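Local coordinates for hepatocyte growth factor-regulated tyrosine kinase substrate (Drosophila melanogaster, PDB 1DVP), which binds ubiquitin and phosphatidylinositol, drives endosome membrane invagination and multivesicular body formation, and promotes degradation of active tyrosine kinase receptors, potentially by sorting them into these bodies, at residues Glu20-Trp23 / Pro24-Leu27; Lys122-Ala125 / Ile126-Thr129. All coordinates share one frame; numbering follows the deposited sequence.

Contact 1 of 2, residues Glu20-Trp23 / Pro24-Leu27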
loop_
_atom_site.group_PDB
_atom_site.type_symbol
_atom_site.label_atom_id
_atom_site.label_comp_id
_atom_site.label_asym_id
_atom_site.label_seq_id
_atom_site.Cartn_x
_atom_site.Cartn_y
_atom_site.Cartn_z
ATOM N N GLU A 20 21.458 5.609 -17.698
ATOM C CA GLU A 20 20.049 5.787 -17.428
ATOM C C GLU A 20 20.027 6.948 -16.458
ATOM O O GLU A 20 21.028 7.203 -15.764
ATOM C CB GLU A 20 19.495 4.560 -16.756
ATOM C CG GLU A 20 20.339 4.208 -15.601
ATOM C CD GLU A 20 21.006 2.898 -15.800
ATOM O OE1 GLU A 20 22.058 2.636 -15.128
ATOM O OE2 GLU A 20 20.463 2.119 -16.627
ATOM N N PRO A 21 18.887 7.660 -16.377
ATOM C CA PRO A 21 18.843 8.796 -15.451
ATOM C C PRO A 21 19.246 8.434 -14.015
ATOM O O PRO A 21 19.028 7.336 -13.544
ATOM C CB PRO A 21 17.390 9.282 -15.532
ATOM C CG PRO A 21 16.825 8.653 -16.800
ATOM C CD PRO A 21 17.539 7.317 -16.869
ATOM N N ASP A 22 19.846 9.398 -13.355
ATOM C CA ASP A 22 20.238 9.297 -11.981
ATOM C C ASP A 22 19.090 9.979 -11.185
ATOM O O ASP A 22 19.171 11.150 -10.777
ATOM C CB ASP A 22 21.575 10.029 -11.816
ATOM C CG ASP A 22 22.024 10.074 -10.382
ATOM O OD1 ASP A 22 21.260 9.573 -9.514
ATOM O OD2 ASP A 22 23.119 10.628 -10.113
ATOM N N TRP A 23 18.002 9.241 -11.014
ATOM C CA TRP A 23 16.823 9.737 -10.304
ATOM C C TRP A 23 17.107 10.213 -8.876
ATOM O O TRP A 23 16.585 11.235 -8.445
ATOM C CB TRP A 23 15.726 8.678 -10.338
ATOM C CG TRP A 23 15.162 8.639 -11.715
ATOM C CD1 TRP A 23 15.365 7.677 -12.702
ATOM C CD2 TRP A 23 14.431 9.688 -12.333
ATOM N NE1 TRP A 23 14.808 8.094 -13.893
ATOM C CE2 TRP A 23 14.223 9.319 -13.694
ATOM C CE3 TRP A 23 13.923 10.915 -11.872
ATOM C CZ2 TRP A 23 13.536 10.133 -14.587
ATOM C CZ3 TRP A 23 13.226 11.733 -12.785
ATOM C CH2 TRP A 23 13.051 11.328 -14.117
ATOM N N PRO A 24 17.926 9.482 -8.131
ATOM C CA PRO A 24 18.235 9.922 -6.764
ATOM C C PRO A 24 18.790 11.360 -6.727
ATOM O O PRO A 24 18.369 12.152 -5.888
ATOM C CB PRO A 24 19.267 8.881 -6.284
ATOM C CG PRO A 24 18.777 7.612 -6.988
ATOM C CD PRO A 24 18.490 8.148 -8.407
ATOM N N SER A 25 19.694 11.709 -7.630
ATOM C CA SER A 25 20.267 13.079 -7.665
ATOM C C SER A 25 19.221 14.074 -8.170
ATOM O O SER A 25 19.169 15.229 -7.750
ATOM C CB SER A 25 21.502 13.175 -8.602
ATOM O OG SER A 25 22.590 12.361 -8.153
ATOM N N ILE A 26 18.386 13.635 -9.099
ATOM C CA ILE A 26 17.374 14.533 -9.617
ATOM C C ILE A 26 16.318 14.896 -8.531
ATOM O O ILE A 26 15.872 16.062 -8.432
ATOM C CB ILE A 26 16.697 13.918 -10.870
ATOM C CG1 ILE A 26 17.712 13.903 -12.042
ATOM C CG2 ILE A 26 15.477 14.729 -11.234
ATOM C CD1 ILE A 26 17.255 13.074 -13.313
ATOM N N LEU A 27 15.925 13.897 -7.747
ATOM C CA LEU A 27 14.970 14.077 -6.680
ATOM C C LEU A 27 15.617 14.980 -5.592
ATOM O O LEU A 27 14.935 15.806 -4.969
ATOM C CB LEU A 27 14.523 12.694 -6.137
ATOM C CG LEU A 27 13.729 11.887 -7.213
ATOM C CD1 LEU A 27 13.270 10.548 -6.664
ATOM C CD2 LEU A 27 12.522 12.736 -7.725
#
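Pro21 opens the N-terminal cap of helix 23-34 in the VHS domain, its CB lying 4.4 Å from Ile26 CD1 and both methylene and methyl sitting over the same face of the Trp23 indole, toward its rim. Asp22 is the N-cap. With CG anti to the backbone N (chi1 176°), its carboxylate swings across to Ser25, where OD1 accepts from Ser25 N at 3.3 Å and OD2 from Ser25 OG at 2.7 Å. Both donors come from above the carboxylate plane, so one side chain grips amide and hydroxyl together. A leucine in place of Asp22 would probably leave Ser25 N with little beyond its weak bond to Asp22 O and set the Ser25 hydroxyl free to turn. The backbone carbonyl of Asp22 accepts the first i to i+4 bond of the helix, Ile26 N reaching Asp22 O at 3.1 Å in the carbonyl plane. The indole of Trp23 also packs on Leu64 and Ser68 of helix 56-72 and on Pro199 and Glu204 of the FYVE zinc finger, joining the two domains. Within the turn, CZ3 of the Trp23 six-membered ring lies 4.1 Å from Ile26 CG2, while Trp23 O accepts from Leu27 N at 2.8 Å.

Contact 2 of 2, residues Lys122-Ala125 / Ile126-Thr129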
loop_
_atom_site.group_PDB
_atom_site.type_symbol
_atom_site.label_atom_id
_atom_site.label_comp_id
_atom_site.label_asym_id
_atom_site.label_seq_id
_atom_site.Cartn_x
_atom_site.Cartn_y
_atom_site.Cartn_z
ATOM N N LYS A 122 -1.006 33.068 -16.142
ATOM C CA LYS A 122 0.425 33.382 -16.136
ATOM C C LYS A 122 1.266 32.842 -17.310
ATOM O O LYS A 122 2.118 33.559 -17.844
ATOM C CB LYS A 122 1.054 32.939 -14.801
ATOM C CG LYS A 122 0.776 33.890 -13.621
ATOM C CD LYS A 122 1.564 33.538 -12.354
ATOM C CE LYS A 122 1.110 32.224 -11.712
ATOM N NZ LYS A 122 -0.273 32.273 -11.138
ATOM N N TYR A 123 1.023 31.603 -17.741
ATOM C CA TYR A 123 1.828 31.034 -18.822
ATOM C C TYR A 123 1.087 30.874 -20.150
ATOM O O TYR A 123 -0.113 30.544 -20.175
ATOM C CB TYR A 123 2.418 29.708 -18.323
ATOM C CG TYR A 123 2.838 29.839 -16.873
ATOM C CD1 TYR A 123 2.204 29.101 -15.872
ATOM C CD2 TYR A 123 3.752 30.817 -16.483
ATOM C CE1 TYR A 123 2.452 29.344 -14.529
ATOM C CE2 TYR A 123 4.005 31.070 -15.140
ATOM C CZ TYR A 123 3.351 30.335 -14.169
ATOM O OH TYR A 123 3.574 30.606 -12.841
ATOM N N GLN A 124 1.800 31.142 -21.253
ATOM C CA GLN A 124 1.238 31.044 -22.612
ATOM C C GLN A 124 2.295 31.319 -23.706
ATOM O O GLN A 124 2.115 30.979 -24.884
ATOM C CB GLN A 124 0.054 32.009 -22.733
ATOM C CG GLN A 124 0.300 33.271 -23.564
ATOM C CD GLN A 124 -0.260 33.145 -24.978
ATOM O OE1 GLN A 124 -0.300 34.121 -25.745
ATOM N NE2 GLN A 124 -0.698 31.939 -25.331
ATOM N N ALA A 125 3.398 31.944 -23.296
ATOM C CA ALA A 125 4.519 32.232 -24.189
ATOM C C ALA A 125 4.989 30.890 -24.731
ATOM O O ALA A 125 5.666 30.811 -25.760
ATOM C CB ALA A 125 5.645 32.896 -23.415
ATOM N N ILE A 126 4.627 29.835 -23.999
ATOM C CA ILE A 126 4.962 28.474 -24.367
ATOM C C ILE A 126 4.040 28.058 -25.500
ATOM O O ILE A 126 4.513 27.579 -26.526
ATOM C CB ILE A 126 4.752 27.484 -23.189
ATOM C CG1 ILE A 126 4.844 28.213 -21.856
ATOM C CG2 ILE A 126 5.815 26.397 -23.240
ATOM C CD1 ILE A 126 4.398 27.373 -20.700
ATOM N N LYS A 127 2.728 28.234 -25.311
ATOM C CA LYS A 127 1.744 27.860 -26.340
ATOM C C LYS A 127 2.029 28.521 -27.679
ATOM O O LYS A 127 1.827 27.922 -28.731
ATOM C CB LYS A 127 0.325 28.238 -25.913
ATOM C CG LYS A 127 -0.718 28.012 -27.002
ATOM C CD LYS A 127 -2.160 28.134 -26.471
ATOM C CE LYS A 127 -2.550 29.555 -26.062
ATOM N NZ LYS A 127 -2.778 30.434 -27.237
ATOM N N ASP A 128 2.509 29.756 -27.630
ATOM C CA ASP A 128 2.830 30.500 -28.842
ATOM C C ASP A 128 4.134 30.065 -29.494
ATOM O O ASP A 128 4.234 30.022 -30.730
ATOM C CB ASP A 128 2.858 31.981 -28.515
ATOM C CG ASP A 128 1.484 32.508 -28.195
ATOM O OD1 ASP A 128 1.385 33.392 -27.326
ATOM O OD2 ASP A 128 0.501 32.038 -28.818
ATOM N N THR A 129 5.130 29.748 -28.667
ATOM C CA THR A 129 6.407 29.284 -29.177
ATOM C C THR A 129 6.121 28.028 -29.973
ATOM O O THR A 129 6.773 27.751 -30.964
ATOM C CB THR A 129 7.390 28.931 -28.040
ATOM O OG1 THR A 129 7.788 30.130 -27.363
ATOM C CG2 THR A 129 8.633 28.223 -28.596
#
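Tyr123 meets Ile126 through its CB, which touches the delta methyl of the isoleucine, CB to CD1 at 3.9 Å. The phenol ring leads off the other way, to meet the ring of Phe117 almost at right angles and to rest on His78 and Glu79 of helix 74-81. Ile126 also packs on Phe117 and on Phe82, so the two side chains share an apolar neighbour at the point where the chain turns into its next helix. That turn is the N-terminus of helix 125-135 in the VHS superhelix, with Gln124 at the N-cap position. The main-chain oxygen of Gln124 receives the opening helical bond from Asp128 N, O to N at 3.0 Å, nearly in line with the carbonyl. The modelled position of the Gln124 side chain beside Lys127 and Asp128 is doubtful. Lys127 NZ and Asp128 OD2 form a long salt bridge of 4.0 Å. At the next residue after the cap, Ala125 O takes two bonds from Thr129. The hydroxyl OG1 comes to 2.7 Å from Ala125 O, tilted 18° from the carbonyl plane, and Thr129 N lies 3.1 Å from the same oxygen, well above that plane. The hydroxyl is turned back to Ala125 because OG1 stands anti to the carbonyl carbon of its own residue (chi1 -69°), and the Thr129 side chain touches Cys87 of helix 84-96, as does that of Ala125.

How the contacts relate
From the N terminus, the chain runs through helix 5-14 and a loop into contact 1, which turns it into helix 23-34. Five further helices follow, the last being 100-116, before contact 2 starts helix 125-135. Each contact is a local turn within one continuous piece of chain, so neither encloses a long loop; they stand in series and do not nest or cross. Both belong to the VHS domain, on opposite sides of the chain's centre, with their centres 28 Å apart and their nearest atoms about 19 Å apart. Contact 1 packs the start of helix 23-34 on helices 5-14 and 56-72 and on the FYVE zinc finger, whereas contact 2 joins the last VHS helix to helices 74-81 and 84-96.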